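Lytic polysaccharide monooxygenase ([Kitasatospora] papulosa, PDB 6NDQ) probably cleaves cellulose or a related polysaccharide oxidatively, as a lytic polysaccharide monooxygenase. Local coordinates at residues 73-77 / 78-82. Sequence-based numbering, arbitrary orientation.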
ATOM      1  N   GLY A  73       8.421   7.050  -3.409  1.00 18.40           N
ATOM      2  CA  GLY A  73       9.345   8.114  -3.777  1.00 16.08           C
ATOM      3  C   GLY A  73       9.532   8.284  -5.269  1.00 16.83           C
ATOM      4  O   GLY A  73      10.666   8.478  -5.739  1.00 21.33           O
ATOM      5  N   ARG A  74       8.451   8.188  -6.033  1.00 19.19           N
ATOM      6  CA  ARG A  74       8.492   8.400  -7.471  1.00 17.78           C
ATOM      7  C   ARG A  74       9.423   7.393  -8.139  1.00 18.14           C
ATOM      8  O   ARG A  74      10.019   7.664  -9.177  1.00 17.58           O
ATOM      9  CB  ARG A  74       8.884   9.844  -7.807  1.00 18.04           C
ATOM     10  CG  ARG A  74       8.060  10.897  -7.061  1.00 21.13           C
ATOM     11  CD  ARG A  74       8.113  12.260  -7.773  1.00 17.84           C
ATOM     12  NE  ARG A  74       7.527  12.177  -9.109  1.00 18.53           N
ATOM     13  CZ  ARG A  74       7.906  12.908 -10.161  1.00 25.88           C
ATOM     14  NH1 ARG A  74       8.889  13.797 -10.048  1.00 26.90           N
ATOM     15  NH2 ARG A  74       7.292  12.757 -11.331  1.00 24.79           N
ATOM     16  N   THR A  75       9.491   6.184  -7.574  1.00 20.05           N
ATOM     17  CA  THR A  75      10.234   5.104  -8.212  1.00 18.18           C
ATOM     18  C   THR A  75       9.722   4.865  -9.638  1.00 21.13           C
ATOM     19  O   THR A  75       8.589   5.227  -9.998  1.00 20.26           O
ATOM     20  CB  THR A  75      10.127   3.828  -7.373  1.00 21.25           C
ATOM     21  OG1 THR A  75      11.139   2.910  -7.761  1.00 20.54           O
ATOM     22  CG2 THR A  75       8.789   3.147  -7.586  1.00 15.43           C
ATOM     23  N   GLU A  76      10.583   4.267 -10.461  1.00 21.08           N
ATOM     24  CA  GLU A  76      10.270   3.963 -11.860  1.00 23.69           C
ATOM     25  C   GLU A  76       9.787   5.205 -12.620  1.00 18.18           C
ATOM     26  O   GLU A  76       8.823   5.152 -13.384  1.00 19.90           O
ATOM     27  CB  GLU A  76       9.249   2.820 -11.960  1.00 21.38           C
ATOM     28  CG  GLU A  76       9.726   1.504 -11.341  1.00 22.91           C
ATOM     29  CD  GLU A  76      10.767   0.794 -12.196  1.00 29.61           C
ATOM     30  OE1 GLU A  76      11.098   1.322 -13.276  1.00 32.73           O
ATOM     31  OE2 GLU A  76      11.249  -0.295 -11.796  1.00 33.51           O
ATOM     32  N   SER A  77      10.483   6.335 -12.417  1.00 21.66           N
ATOM     33  CA  SER A  77      10.182   7.607 -13.091  1.00 19.77           C
ATOM     34  C   SER A  77       8.733   8.046 -12.871  1.00 20.11           C
ATOM     35  O   SER A  77       8.060   8.486 -13.802  1.00 24.41           O
ATOM     36  CB  SER A  77      10.495   7.527 -14.586  1.00 23.23           C
ATOM     37  OG  SER A  77      11.776   6.957 -14.809  1.00 24.24           O
ATOM     38  N   GLY A  78       8.259   7.922 -11.633  1.00 18.93           N
ATOM     39  CA  GLY A  78       6.905   8.345 -11.290  1.00 18.28           C
ATOM     40  C   GLY A  78       5.774   7.535 -11.884  1.00 21.72           C
ATOM     41  O   GLY A  78       4.646   8.042 -11.959  1.00 15.98           O
ATOM     42  N   ARG A  79       6.028   6.286 -12.297  1.00 18.41           N
ATOM     43  CA  ARG A  79       4.955   5.445 -12.828  1.00 16.66           C
ATOM     44  C   ARG A  79       3.785   5.383 -11.852  1.00 13.46           C
ATOM     45  O   ARG A  79       2.615   5.351 -12.271  1.00 18.13           O
ATOM     46  CB  ARG A  79       5.488   4.034 -13.132  1.00 18.54           C
ATOM     47  CG  ARG A  79       4.434   3.023 -13.576  1.00 19.97           C
ATOM     48  CD  ARG A  79       4.962   1.595 -13.467  1.00 20.84           C
ATOM     49  NE  ARG A  79       5.969   1.310 -14.490  1.00 30.25           N
ATOM     50  CZ  ARG A  79       6.863   0.319 -14.429  1.00 32.71           C
ATOM     51  NH1 ARG A  79       6.915  -0.506 -13.378  1.00 30.13           N
ATOM     52  NH2 ARG A  79       7.725   0.163 -15.429  1.00 33.51           N
ATOM     53  N   TYR A  80       4.076   5.382 -10.550  1.00 15.51           N
ATOM     54  CA  TYR A  80       3.038   5.251  -9.530  1.00 12.76           C
ATOM     55  C   TYR A  80       2.743   6.580  -8.852  1.00 13.82           C
ATOM     56  O   TYR A  80       2.207   6.580  -7.743  1.00 12.80           O
ATOM     57  CB  TYR A  80       3.433   4.193  -8.486  1.00 17.49           C
ATOM     58  CG  TYR A  80       3.883   2.878  -9.099  1.00 16.35           C
ATOM     59  CD1 TYR A  80       2.956   1.927  -9.505  1.00 18.30           C
ATOM     60  CD2 TYR A  80       5.238   2.598  -9.291  1.00 15.94           C
ATOM     61  CE1 TYR A  80       3.347   0.734 -10.089  1.00 16.31           C
ATOM     62  CE2 TYR A  80       5.648   1.392  -9.880  1.00 18.80           C
ATOM     63  CZ  TYR A  80       4.703   0.465 -10.271  1.00 18.37           C
ATOM     64  OH  TYR A  80       5.107  -0.726 -10.857  1.00 17.45           O
ATOM     65  N   ASP A  81       3.105   7.703  -9.493  1.00 14.78           N
ATOM     66  CA  ASP A  81       2.931   9.035  -8.912  1.00 12.74           C
ATOM     67  C   ASP A  81       1.509   9.198  -8.386  1.00 10.55           C
ATOM     68  O   ASP A  81       1.301   9.681  -7.269  1.00 13.36           O
ATOM     69  CB  ASP A  81       3.175  10.122  -9.972  1.00 16.27           C
ATOM     70  CG  ASP A  81       4.608  10.621 -10.029  1.00 19.65           C
ATOM     71  OD1 ASP A  81       5.338  10.473  -9.025  1.00 17.57           O
ATOM     72  OD2 ASP A  81       4.964  11.178 -11.098  1.00 17.69           O
ATOM     73  N   SER A  82       0.536   8.803  -9.203  1.00 13.79           N
ATOM     74  CA  SER A  82      -0.857   9.105  -8.895  1.00 12.89           C
ATOM     75  C   SER A  82      -1.389   8.334  -7.700  1.00 17.34           C
ATOM     76  O   SER A  82      -2.490   8.674  -7.230  1.00 12.60           O
ATOM     77  CB  SER A  82      -1.760   8.864 -10.119  1.00 13.02           C
ATOM     78  OG  SER A  82      -1.551   7.581 -10.678  1.00 14.60           O
TER
HETATM   79  O   HOH W   1       6.498   6.068  -8.777  1.00 15.97           O
HETATM   80  O   HOH W   2       9.038  -1.891 -11.360  1.00 28.48           O
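A left-handed helical turn running into a type I beta turn (Gly-78 to Asp-81), in the connection between strands 52-54 and 92-94, brings Arg-74 against Asp-81 and Glu-76 against Arg-79. It illustrates how a chain reversal can pair charged side chains, once as a salt bridge and once as a stack. Glu-76, Ser-77 and Gly-78 have positive phi, and the reversal is tied by Gly-78 N to Arg-74 O (3.0 Å) and by Arg-79 N to Glu-76 O (3.2 Å). Across both turns, Arg-74 takes Asp-81 side-on in a two-pronged salt bridge, with NE on OD1 at 2.8 Å. NH2 of Arg-74 meets the syn lone pair of Asp-81 OD2 at 2.8 Å, and the guanidinium and carboxylate planes lie 24° apart. The bend of the arginine chain at chi3 (63°) turns this edge of the guanidinium to the acid. With Asp-81 cut back to an alanine, NE and NH2 of Arg-74 would probably lose their anionic mate and the guanidinium would be freer to swing. Glu-76 and Arg-79 pair differently: side by side with their flat groups stacked, OE1 of Glu-76 standing 4.2 Å from NH2 of Arg-79, well out of the guanidinium plane, so the charges probably attract through space. Water 2 donates to Glu-76 OE2 and weakly accepts from Arg-79 NH1. Thr-75 OG1 and Tyr-80 OH bond to backbone oxygens of Tyr-52 and Asn-47, in strand 52-54 and the loop after helix 43-46. Arg-79 NH1 also donates, in its guanidinium plane, to Tyr-80 OH at 3.1 Å.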